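Local atomic coordinates of cellobiose 2-epimerase (Caldibacillus thermoamylovorans, PDB entry 5ZHB), a protein that catalyses the reversible epimerisation at carbon 2 of the reducing-end sugar of cellobiose and probably related disaccharides, turning its glucose unit into mannose. Residues A[86-91]-A[107-112]; A[194-199]-A[203-208]; A[227-232]-A[236-241]; A[312-317]-A[378-383]. One frame throughout, in Å; residues are numbered along the deposited sequence. Where two conformers were deposited one is given.

Interaction 1 of 4, residues A[86-91]-A[107-112]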
# COMPACT_ATOMS: atom_id res chain seq x y z
N VAL A 86 -16.75 -9.29 3.25
CA VAL A 86 -16.25 -8.33 2.27
C VAL A 86 -16.31 -8.96 0.88
O VAL A 86 -16.58 -8.25 -0.10
CB VAL A 86 -14.83 -7.80 2.58
CG1 VAL A 86 -14.29 -6.90 1.46
CG2 VAL A 86 -14.78 -7.11 3.93
N PHE A 87 -16.07 -10.27 0.78
CA PHE A 87 -16.21 -11.02 -0.46
C PHE A 87 -17.70 -11.11 -0.80
O PHE A 87 -18.51 -11.39 0.08
CB PHE A 87 -15.56 -12.41 -0.38
CG PHE A 87 -15.39 -13.13 -1.73
CD1 PHE A 87 -16.44 -13.89 -2.26
CD2 PHE A 87 -14.22 -13.01 -2.49
CE1 PHE A 87 -16.31 -14.53 -3.49
CE2 PHE A 87 -14.10 -13.65 -3.73
CZ PHE A 87 -15.14 -14.39 -4.23
N ASP A 88 -18.03 -10.84 -2.06
CA ASP A 88 -19.41 -10.92 -2.54
C ASP A 88 -19.63 -12.35 -3.05
O ASP A 88 -19.16 -12.68 -4.14
CB ASP A 88 -19.59 -9.92 -3.66
CG ASP A 88 -20.92 -9.99 -4.42
OD1 ASP A 88 -21.77 -10.90 -4.11
OD2 ASP A 88 -21.11 -9.11 -5.27
N HIS A 89 -20.27 -13.22 -2.28
CA HIS A 89 -20.35 -14.62 -2.69
C HIS A 89 -21.27 -14.83 -3.89
O HIS A 89 -21.18 -15.88 -4.53
CB HIS A 89 -20.68 -15.55 -1.54
CG HIS A 89 -19.60 -15.57 -0.53
ND1 HIS A 89 -18.49 -16.38 -0.59
CD2 HIS A 89 -19.47 -14.81 0.57
CE1 HIS A 89 -17.73 -16.13 0.46
NE2 HIS A 89 -18.32 -15.18 1.18
N GLN A 90 -22.11 -13.85 -4.22
CA GLN A 90 -22.96 -13.94 -5.41
C GLN A 90 -22.23 -13.49 -6.68
O GLN A 90 -22.10 -14.27 -7.62
CB GLN A 90 -24.28 -13.21 -5.15
CG GLN A 90 -25.24 -13.40 -6.32
CD GLN A 90 -26.67 -12.97 -6.06
OE1 GLN A 90 -26.99 -12.32 -5.06
NE2 GLN A 90 -27.54 -13.30 -7.00
N TYR A 91 -21.77 -12.23 -6.76
CA TYR A 91 -21.19 -11.73 -8.00
C TYR A 91 -19.65 -11.81 -7.96
O TYR A 91 -19.03 -11.47 -8.97
CB TYR A 91 -21.71 -10.33 -8.33
CG TYR A 91 -23.21 -10.35 -8.66
CD1 TYR A 91 -23.66 -11.03 -9.78
CD2 TYR A 91 -24.16 -9.79 -7.80
CE1 TYR A 91 -25.01 -11.11 -10.07
CE2 TYR A 91 -25.52 -9.86 -8.09
CZ TYR A 91 -25.94 -10.50 -9.23
OH TYR A 91 -27.25 -10.62 -9.57
N ASP A 107 -21.02 -1.31 -2.81
CA ASP A 107 -20.87 -2.62 -3.41
C ASP A 107 -20.14 -2.56 -4.76
O ASP A 107 -20.12 -3.56 -5.48
CB ASP A 107 -22.22 -3.30 -3.53
CG ASP A 107 -23.21 -2.64 -4.47
OD1 ASP A 107 -22.87 -1.63 -5.11
OD2 ASP A 107 -24.34 -3.13 -4.53
N ARG A 108 -19.57 -1.40 -5.10
CA ARG A 108 -18.72 -1.30 -6.27
C ARG A 108 -17.52 -2.25 -6.19
O ARG A 108 -17.04 -2.62 -5.12
CB ARG A 108 -18.27 0.15 -6.47
CG ARG A 108 -19.40 1.02 -6.97
CD ARG A 108 -18.95 2.43 -7.19
NE ARG A 108 -18.31 2.93 -5.96
CZ ARG A 108 -17.79 4.14 -5.82
NH1 ARG A 108 -17.82 4.98 -6.83
NH2 ARG A 108 -17.27 4.49 -4.66
N LYS A 109 -17.03 -2.64 -7.36
CA LYS A 109 -15.93 -3.58 -7.48
C LYS A 109 -14.79 -2.86 -8.19
O LYS A 109 -14.90 -2.51 -9.37
CB LYS A 109 -16.43 -4.74 -8.36
CG LYS A 109 -17.54 -5.56 -7.76
CD LYS A 109 -17.23 -6.38 -6.53
CE LYS A 109 -18.48 -6.95 -5.89
NZ LYS A 109 -19.14 -8.00 -6.70
N HIS A 110 -13.71 -2.61 -7.45
CA HIS A 110 -12.60 -1.84 -7.99
C HIS A 110 -11.40 -2.79 -8.10
O HIS A 110 -11.15 -3.56 -7.16
CB HIS A 110 -12.37 -0.62 -7.09
CG HIS A 110 -11.57 0.43 -7.78
ND1 HIS A 110 -10.29 0.18 -8.25
CD2 HIS A 110 -11.89 1.67 -8.17
CE1 HIS A 110 -9.83 1.26 -8.87
NE2 HIS A 110 -10.79 2.19 -8.83
N VAL A 111 -10.67 -2.71 -9.21
CA VAL A 111 -9.48 -3.53 -9.43
C VAL A 111 -8.47 -3.31 -8.29
O VAL A 111 -7.84 -4.25 -7.84
CB VAL A 111 -8.88 -3.21 -10.82
CG1 VAL A 111 -7.50 -3.85 -11.00
CG2 VAL A 111 -9.78 -3.64 -11.96
N TYR A 112 -8.36 -2.08 -7.78
CA TYR A 112 -7.44 -1.74 -6.71
C TYR A 112 -7.76 -2.57 -5.48
O TYR A 112 -6.86 -3.10 -4.83
CB TYR A 112 -7.58 -0.25 -6.41
CG TYR A 112 -6.75 0.36 -5.29
CD1 TYR A 112 -5.40 0.05 -5.12
CD2 TYR A 112 -7.30 1.33 -4.48
CE1 TYR A 112 -4.66 0.65 -4.13
CE2 TYR A 112 -6.57 1.94 -3.48
CZ TYR A 112 -5.24 1.59 -3.30
OH TYR A 112 -4.52 2.22 -2.32

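Interaction 2 of 4, residues A[194-199]-A[203-208]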
# COMPACT_ATOMS: atom_id res chain seq x y z
N THR A 194 3.44 -9.82 -7.17
CA THR A 194 4.71 -10.22 -6.58
C THR A 194 4.51 -11.23 -5.46
O THR A 194 5.20 -12.26 -5.40
CB THR A 194 5.47 -9.00 -6.07
OG1 THR A 194 5.65 -8.21 -7.23
CG2 THR A 194 6.83 -9.33 -5.48
N ASN A 195 3.54 -10.96 -4.57
CA ASN A 195 3.30 -11.80 -3.41
C ASN A 195 2.68 -13.13 -3.82
O ASN A 195 2.95 -14.18 -3.19
CB ASN A 195 2.50 -11.03 -2.35
CG ASN A 195 2.95 -11.32 -0.94
OD1 ASN A 195 4.16 -11.35 -0.66
ND2 ASN A 195 2.00 -11.55 -0.04
N LEU A 196 1.86 -13.10 -4.88
CA LEU A 196 1.20 -14.30 -5.38
C LEU A 196 2.28 -15.23 -5.93
O LEU A 196 2.26 -16.44 -5.67
CB LEU A 196 0.14 -13.94 -6.42
CG LEU A 196 -0.64 -15.11 -7.04
CD1 LEU A 196 -1.32 -16.00 -6.01
CD2 LEU A 196 -1.67 -14.60 -8.02
N TYR A 197 3.25 -14.66 -6.66
CA TYR A 197 4.29 -15.47 -7.29
C TYR A 197 5.19 -16.11 -6.24
O TYR A 197 5.69 -17.21 -6.45
CB TYR A 197 5.06 -14.60 -8.29
CG TYR A 197 6.00 -15.43 -9.15
CD1 TYR A 197 5.54 -16.09 -10.29
CD2 TYR A 197 7.31 -15.66 -8.74
CE1 TYR A 197 6.39 -16.89 -11.04
CE2 TYR A 197 8.18 -16.43 -9.50
CZ TYR A 197 7.70 -17.05 -10.64
OH TYR A 197 8.56 -17.82 -11.36
N ARG A 198 5.37 -15.46 -5.08
CA ARG A 198 6.08 -16.06 -3.97
C ARG A 198 5.43 -17.37 -3.55
O ARG A 198 6.08 -18.24 -3.01
CB ARG A 198 6.15 -15.16 -2.72
CG ARG A 198 7.00 -13.90 -2.88
CD ARG A 198 7.03 -13.13 -1.57
NE ARG A 198 8.02 -12.04 -1.56
CZ ARG A 198 7.80 -10.75 -1.80
NH1 ARG A 198 6.57 -10.24 -1.88
NH2 ARG A 198 8.85 -9.97 -1.98
N VAL A 199 4.12 -17.49 -3.74
CA VAL A 199 3.38 -18.60 -3.16
C VAL A 199 2.90 -19.59 -4.22
O VAL A 199 2.46 -20.68 -3.89
CB VAL A 199 2.29 -17.83 -2.39
CG1 VAL A 199 0.86 -18.24 -2.69
CG2 VAL A 199 2.62 -17.75 -0.92
N GLU A 203 4.15 -19.66 -14.51
CA GLU A 203 4.90 -19.00 -15.57
C GLU A 203 4.08 -17.89 -16.23
O GLU A 203 4.61 -16.83 -16.59
CB GLU A 203 5.39 -20.06 -16.57
CG GLU A 203 6.23 -19.50 -17.72
CD GLU A 203 7.67 -19.05 -17.43
OE1 GLU A 203 8.28 -19.34 -16.36
OE2 GLU A 203 8.19 -18.35 -18.33
N GLN A 204 2.78 -18.10 -16.40
CA GLN A 204 1.96 -17.04 -16.97
C GLN A 204 1.95 -15.80 -16.04
O GLN A 204 2.06 -14.67 -16.53
CB GLN A 204 0.56 -17.54 -17.30
CG GLN A 204 -0.31 -16.46 -17.92
CD GLN A 204 -1.57 -17.00 -18.58
OE1 GLN A 204 -1.54 -18.01 -19.29
NE2 GLN A 204 -2.68 -16.32 -18.36
N LEU A 205 1.79 -16.01 -14.73
CA LEU A 205 1.82 -14.93 -13.75
C LEU A 205 3.15 -14.17 -13.88
O LEU A 205 3.16 -12.94 -14.03
CB LEU A 205 1.62 -15.52 -12.35
CG LEU A 205 1.85 -14.59 -11.15
CD1 LEU A 205 0.97 -13.34 -11.24
CD2 LEU A 205 1.63 -15.28 -9.85
N LYS A 206 4.26 -14.93 -13.90
CA LYS A 206 5.57 -14.35 -14.13
C LYS A 206 5.54 -13.37 -15.30
O LYS A 206 6.08 -12.26 -15.21
CB LYS A 206 6.63 -15.43 -14.38
CG LYS A 206 8.06 -14.96 -14.19
CD LYS A 206 9.09 -16.01 -14.58
CE LYS A 206 10.49 -15.51 -14.49
NZ LYS A 206 11.42 -16.63 -14.57
N GLY A 207 4.88 -13.77 -16.39
CA GLY A 207 4.81 -12.91 -17.56
C GLY A 207 3.94 -11.69 -17.32
O GLY A 207 4.17 -10.65 -17.95
N ARG A 208 2.91 -11.82 -16.47
CA ARG A 208 2.08 -10.67 -16.12
C ARG A 208 2.91 -9.68 -15.30
O ARG A 208 2.80 -8.47 -15.51
CB ARG A 208 0.78 -11.13 -15.44
CG ARG A 208 -0.04 -12.09 -16.32
CD ARG A 208 -1.03 -11.34 -17.21
NE ARG A 208 -0.34 -10.65 -18.29
CZ ARG A 208 -0.74 -9.66 -19.03
NH1 ARG A 208 -1.73 -8.85 -18.71
NH2 ARG A 208 -0.05 -9.44 -20.13

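Interaction 3 of 4, residues A[227-232]-A[236-241]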
# COMPACT_ATOMS: atom_id res chain seq x y z
N PHE A 227 10.70 11.17 -12.63
CA PHE A 227 9.48 10.99 -11.86
C PHE A 227 8.54 9.98 -12.52
O PHE A 227 8.58 9.75 -13.73
CB PHE A 227 8.69 12.29 -11.70
CG PHE A 227 9.26 13.29 -10.71
CD1 PHE A 227 9.06 13.12 -9.34
CD2 PHE A 227 9.94 14.42 -11.14
CE1 PHE A 227 9.55 14.04 -8.43
CE2 PHE A 227 10.44 15.35 -10.23
CZ PHE A 227 10.23 15.16 -8.88
N LEU A 228 7.65 9.41 -11.69
CA LEU A 228 6.53 8.65 -12.20
C LEU A 228 5.43 9.64 -12.56
O LEU A 228 5.23 10.63 -11.87
CB LEU A 228 6.03 7.65 -11.16
CG LEU A 228 7.03 6.58 -10.73
CD1 LEU A 228 6.27 5.58 -9.91
CD2 LEU A 228 7.73 5.91 -11.90
N GLN A 229 4.69 9.34 -13.61
CA GLN A 229 3.47 10.07 -13.89
C GLN A 229 2.31 9.30 -13.24
O GLN A 229 2.44 8.12 -12.95
CB GLN A 229 3.35 10.25 -15.41
CG GLN A 229 4.57 10.93 -16.03
CD GLN A 229 4.68 10.73 -17.53
OE1 GLN A 229 4.40 11.65 -18.31
NE2 GLN A 229 5.06 9.53 -17.97
N VAL A 230 1.19 9.98 -13.03
CA VAL A 230 0.18 9.53 -12.08
C VAL A 230 -1.12 9.13 -12.79
O VAL A 230 -1.66 8.08 -12.48
CB VAL A 230 -0.03 10.56 -10.98
CG1 VAL A 230 -1.05 10.09 -9.93
CG2 VAL A 230 1.30 10.87 -10.30
N PHE A 231 -1.61 9.95 -13.72
CA PHE A 231 -2.91 9.76 -14.36
C PHE A 231 -2.76 9.87 -15.87
O PHE A 231 -2.03 10.75 -16.35
CB PHE A 231 -3.88 10.84 -13.87
CG PHE A 231 -4.21 10.79 -12.40
CD1 PHE A 231 -4.75 9.64 -11.84
CD2 PHE A 231 -4.01 11.90 -11.58
CE1 PHE A 231 -5.08 9.60 -10.49
CE2 PHE A 231 -4.34 11.85 -10.22
CZ PHE A 231 -4.86 10.69 -9.69
N PHE A 232 -3.40 8.94 -16.58
CA PHE A 232 -3.23 8.75 -18.01
C PHE A 232 -4.60 8.64 -18.68
O PHE A 232 -5.60 8.25 -18.05
CB PHE A 232 -2.49 7.45 -18.32
CG PHE A 232 -1.16 7.37 -17.59
CD1 PHE A 232 -1.11 6.93 -16.27
CD2 PHE A 232 0.01 7.81 -18.20
CE1 PHE A 232 0.09 6.94 -15.57
CE2 PHE A 232 1.21 7.81 -17.50
CZ PHE A 232 1.25 7.36 -16.20
N TRP A 236 -2.15 5.97 -22.73
CA TRP A 236 -1.05 5.96 -21.78
C TRP A 236 -0.29 7.28 -21.85
O TRP A 236 0.90 7.33 -21.56
CB TRP A 236 -0.11 4.77 -21.97
CG TRP A 236 -0.41 3.49 -21.24
CD1 TRP A 236 -0.85 2.32 -21.79
CD2 TRP A 236 -0.22 3.22 -19.83
NE1 TRP A 236 -0.97 1.35 -20.83
CE2 TRP A 236 -0.59 1.87 -19.61
CE3 TRP A 236 0.20 3.99 -18.73
CZ2 TRP A 236 -0.53 1.28 -18.35
CZ3 TRP A 236 0.24 3.40 -17.48
CH2 TRP A 236 -0.09 2.06 -17.30
N GLU A 237 -0.99 8.36 -22.16
CA GLU A 237 -0.41 9.68 -22.12
C GLU A 237 -0.84 10.34 -20.82
O GLU A 237 -2.02 10.39 -20.50
CB GLU A 237 -0.86 10.48 -23.34
CG GLU A 237 -0.46 9.82 -24.66
CD GLU A 237 -0.92 10.50 -25.94
OE1 GLU A 237 -1.82 11.37 -25.89
OE2 GLU A 237 -0.33 10.17 -26.98
N SER A 238 0.13 10.88 -20.09
CA SER A 238 -0.15 11.53 -18.83
C SER A 238 -1.02 12.77 -19.05
O SER A 238 -0.82 13.52 -20.01
CB SER A 238 1.15 11.82 -18.12
OG SER A 238 0.94 12.73 -17.06
N ILE A 239 -2.01 13.01 -18.18
CA ILE A 239 -2.97 14.07 -18.42
C ILE A 239 -2.93 15.14 -17.34
O ILE A 239 -3.70 16.09 -17.41
CB ILE A 239 -4.40 13.51 -18.57
CG1 ILE A 239 -4.85 12.72 -17.35
CG2 ILE A 239 -4.50 12.68 -19.84
CD1 ILE A 239 -6.33 12.37 -17.34
N ILE A 240 -2.07 14.98 -16.32
CA ILE A 240 -1.98 15.97 -15.25
C ILE A 240 -0.51 16.16 -14.91
O ILE A 240 0.29 15.23 -14.96
CB ILE A 240 -2.79 15.57 -13.99
CG1 ILE A 240 -4.25 15.24 -14.31
CG2 ILE A 240 -2.71 16.66 -12.92
CD1 ILE A 240 -5.13 16.44 -14.62
N ASP A 241 -0.15 17.40 -14.58
CA ASP A 241 1.20 17.70 -14.12
C ASP A 241 1.25 17.46 -12.61
O ASP A 241 1.00 18.39 -11.85
CB ASP A 241 1.58 19.13 -14.47
CG ASP A 241 2.93 19.57 -13.92
OD1 ASP A 241 3.73 18.67 -13.59
OD2 ASP A 241 3.13 20.80 -13.77

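Interaction 4 of 4, residues A[312-317]-A[378-383]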
# COMPACT_ATOMS: atom_id res chain seq x y z
N ALA A 312 9.40 6.23 2.15
CA ALA A 312 10.71 6.82 1.86
C ALA A 312 11.81 6.11 2.66
O ALA A 312 12.89 5.82 2.13
CB ALA A 312 10.68 8.30 2.13
N MET A 313 11.53 5.77 3.92
CA MET A 313 12.53 5.07 4.72
C MET A 313 12.84 3.72 4.09
O MET A 313 14.01 3.34 3.96
CB MET A 313 12.14 4.92 6.21
CG MET A 313 12.28 6.21 6.97
SD MET A 313 11.87 6.17 8.73
CE MET A 313 10.08 6.00 8.77
N VAL A 314 11.83 2.99 3.61
CA VAL A 314 12.09 1.68 3.05
C VAL A 314 12.85 1.85 1.72
O VAL A 314 13.84 1.17 1.48
CB VAL A 314 10.83 0.81 2.90
CG1 VAL A 314 11.14 -0.54 2.24
CG2 VAL A 314 10.16 0.60 4.26
N GLY A 315 12.36 2.73 0.85
CA GLY A 315 12.89 2.84 -0.49
C GLY A 315 14.33 3.35 -0.44
O GLY A 315 15.16 2.87 -1.19
N PHE A 316 14.59 4.26 0.49
CA PHE A 316 15.93 4.82 0.65
C PHE A 316 16.89 3.76 1.19
O PHE A 316 18.03 3.69 0.73
CB PHE A 316 15.89 6.10 1.47
CG PHE A 316 15.34 7.34 0.79
CD1 PHE A 316 15.32 7.52 -0.59
CD2 PHE A 316 14.87 8.38 1.57
CE1 PHE A 316 14.82 8.69 -1.15
CE2 PHE A 316 14.40 9.56 1.01
CZ PHE A 316 14.35 9.70 -0.35
N TYR A 317 16.42 2.91 2.11
CA TYR A 317 17.26 1.84 2.63
C TYR A 317 17.57 0.79 1.56
O TYR A 317 18.69 0.27 1.49
CB TYR A 317 16.67 1.24 3.90
CG TYR A 317 17.67 0.28 4.50
CD1 TYR A 317 18.82 0.75 5.15
CD2 TYR A 317 17.53 -1.09 4.35
CE1 TYR A 317 19.76 -0.12 5.67
CE2 TYR A 317 18.47 -1.97 4.85
CZ TYR A 317 19.59 -1.48 5.50
OH TYR A 317 20.49 -2.39 5.99
N ALA A 378 3.42 -0.72 9.62
CA ALA A 378 3.86 -2.05 10.02
C ALA A 378 4.86 -2.62 9.02
O ALA A 378 5.89 -3.16 9.42
CB ALA A 378 2.72 -3.01 10.18
N ARG A 379 4.50 -2.56 7.73
CA ARG A 379 5.36 -3.06 6.68
C ARG A 379 6.75 -2.41 6.77
O ARG A 379 7.75 -3.10 6.62
CB ARG A 379 4.70 -2.86 5.31
CG ARG A 379 5.56 -3.47 4.22
CD ARG A 379 4.97 -3.51 2.84
NE ARG A 379 4.76 -2.17 2.30
CZ ARG A 379 4.20 -1.92 1.12
NH1 ARG A 379 3.84 -2.91 0.33
NH2 ARG A 379 4.03 -0.66 0.73
N PHE A 380 6.81 -1.09 6.99
CA PHE A 380 8.08 -0.42 7.12
C PHE A 380 8.93 -1.06 8.23
O PHE A 380 10.09 -1.39 7.99
CB PHE A 380 7.88 1.09 7.26
CG PHE A 380 8.76 1.76 8.30
CD1 PHE A 380 10.12 1.96 8.07
CD2 PHE A 380 8.22 2.20 9.50
CE1 PHE A 380 10.90 2.60 9.02
CE2 PHE A 380 9.00 2.84 10.44
CZ PHE A 380 10.35 3.02 10.21
N CYS A 381 8.36 -1.21 9.44
CA CYS A 381 9.09 -1.80 10.55
C CYS A 381 9.56 -3.20 10.17
O CYS A 381 10.72 -3.54 10.37
CB CYS A 381 8.24 -1.84 11.81
SG CYS A 381 7.80 -0.21 12.45
N LEU A 382 8.67 -4.00 9.58
CA LEU A 382 8.96 -5.39 9.21
C LEU A 382 10.02 -5.53 8.12
O LEU A 382 10.85 -6.45 8.15
CB LEU A 382 7.67 -6.08 8.81
CG LEU A 382 6.65 -6.26 9.95
CD1 LEU A 382 5.34 -6.75 9.39
CD2 LEU A 382 7.17 -7.20 11.02
N GLU A 383 10.02 -4.60 7.16
CA GLU A 383 11.01 -4.65 6.10
C GLU A 383 12.42 -4.48 6.67
O GLU A 383 13.34 -5.18 6.25
CB GLU A 383 10.67 -3.55 5.09
CG GLU A 383 9.66 -3.96 4.03
CD GLU A 383 10.20 -4.99 3.06
OE1 GLU A 383 11.35 -4.81 2.59
OE2 GLU A 383 9.47 -5.94 2.75

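Interaction 1 of 4, residues A[86-91]-A[107-112]
Lys109 NZ is held by three acceptors at once: Asp88 OD2 at 2.7 Å, in a hydrogen-bonded salt bridge, and the backbone carbonyls of Lys92 and Arg162. The fold is an (α/α)6 barrel, as in the GlcNAc 2-epimerase family, and this ion pair ties the loop that follows helix 69-86 to strand 106-110 just before helix 111-128. Lys109 approaches Asp88 at about a right angle, reaching the anti side of OD2 and lying 24° out of the carboxylate plane. Its chain leaves the backbone with CG beside the backbone N, then bends at CB-CG and again at CD-CE, which turns the ammonium end into the loop. There NZ also passes 3.8 Å from Tyr91 CB.

The carboxylate is fixed from its other oxygen as well. With CG anti to the backbone N (172°), Asp88 folds OD1 back over its own loop, where Gln90 N and Tyr91 N both donate to it at 3.0 Å from the same face of the carboxylate plane. The first of these bonds closes an Asx turn, and the second is the straighter, 163° at the hydrogen. Arg162 adds a salt bridge from its NE to Asp88 OD2, so two cations share this oxygen; they would be expected to favour the ionised carboxylate. Beyond the salt bridge, the strand passes into helix 111-128 through His110, the N-cap residue, whose ND1 accepts from Tyr112 N at 3.0 Å almost within the imidazole plane.

Interaction 2 of 4, residues A[194-199]-A[203-208]
Helices 194-199 and 203-208 run nearly antiparallel, their N-to-C directions 157° apart and their axes 10.0 Å apart at closest approach, with Tyr197 and Leu205 nearest across the pair at 6.9 Å between CA atoms. Only three residues separate the two segments, and no hydrogen bond crosses between them.

Leu205 meets both Leu196 and Tyr197 largely through one methyl, CD2. Its CG stands anti to the backbone N (170°), which sends CD2 into the angle between Leu196 and Tyr197. There CD2 touches Leu196 CG at 3.6 Å, the backbone N of Tyr197 at the same distance, and Tyr197 CB at 3.8 Å. Relative to the phenol, this methyl sits at the edge of the ring, near its plane. Tyr141 of helix 131-145 touches both Leu196 and Leu205, covering the leucine pair from a third helix.

Tyr197 then uses its outer half on Lys206. The lysine chain, extended beyond CG, slants past the ring: its CB comes within 3.7 Å of Tyr197 CE1, and its CD lies equally far from Tyr197 OH. The methylenes thus accompany the tyrosine out to its hydroxyl, while the ammonium group continues beyond it.

On the other flank of helix 183-199, Arg198 NH1 donates to Asn195 OD1 at 2.9 Å, and Arg198 NH2 pairs with Asp257 of helix 245-262. Two antiparallel helices joined by a tight turn form an α-hairpin, an element in keeping with the (α/α)6 barrel of this family; the contact lies close to the turn.

Interaction 3 of 4, residues A[227-232]-A[236-241]
Trp236 CE3 lies over the centre of one face of the Phe232 ring, 3.8 Å from Phe232 CG. The indole presents the edge of its six-membered ring, making an edge-to-face pair with planes at 61° and centroids 5.0 Å apart. Trp236 NE1 donates to the backbone oxygen of Asn154, which helps fix the indole's rotation, and His186 meets it in a second edge-to-face contact. Phe231 is covered on one face by its neighbour Val230, whose CG1 sits over the ring centre; Ile240 CG1 approaches that ring obliquely.

The backbones bridge once, between Phe232 and Ser238. Ile239 N donates to Phe231 O at 2.9 Å, and the same oxygen receives a CA-H...O contact from Ser238 CA at 3.2 Å. A matching contact joins Phe232 CA to Glu237 O, also 3.2 Å.

At the side, Gln229 lays its chain along Ser238, with OE1 3.3 Å from Ser238 CB, while its NE2 donates to Val220 O. Strand 231-232 also pairs antiparallel with strand 181-182; the chain after it loops back and is pinned to it by this one isolated beta bridge, among the loops connecting the helices of the (α/α)6 barrel.

Interaction 4 of 4, residues A[312-317]-A[378-383]
The aromatic contact is between Met313 and Phe380. Met313 CE stands over one face of the Phe380 ring, offset toward its rim, 3.7 Å from the centroid and 27° off the normal: a CH-pi contact whose closest pair is CE to Phe380 CZ, 3.3 Å. The sulfur follows at a slant, SD lying 4.5 Å from the centroid, which makes this a Met-aromatic pair as well. A turn about the CG-SD bond of Met313 (chi3 -72°) brings the methyl over the ring. Phe8 meets the same phenylalanine with its own ring.

The aliphatic contacts belong to Val314. Its two methyls divide the work: CG2 packs against Phe380 CB at 3.8 Å and comes to the edge of that ring, while CG1 rests 4.1 Å from Glu383 CG, one turn further along. The glutamate's chain crosses the valine at about a right angle, and its carboxylate forms a salt bridge through OE1 with Arg387. Trp253 of helix 245-262 touches both Val314 and Glu383.

No hydrogen bond joins segments 312-317 and 378-383, whose axes run 29° apart in direction, 9.7 Å at closest approach. Two helices side by side and roughly like-directed, though far apart in sequence, fit the (α/α)6 barrel of this family, where neighbouring helices of one layer run alike.

Overall arrangement
The four contacts follow one another along the chain without overlapping, and none touches another. Interactions 2 and 4 lie within the helical body, their centres 23 Å apart and nearest atoms about 6 Å: the first closes the hairpin of helices 183-199 and 203-220, the second joins helix 306-323 to the last helix, 375-387. Helix 245-262 touches both. Interactions 1 and 3, 28 Å apart between centres, belong to the loops and short strands linking helices; interaction 3 follows helix 203-220, the second helix of interaction 2. Interactions 1 and 4 lie on opposite sides of the chain's centre, their centres 30 Å apart. Helix-to-helix packing thus holds the barrel's body, while a salt bridge and a single beta bridge fix loops that join its helices.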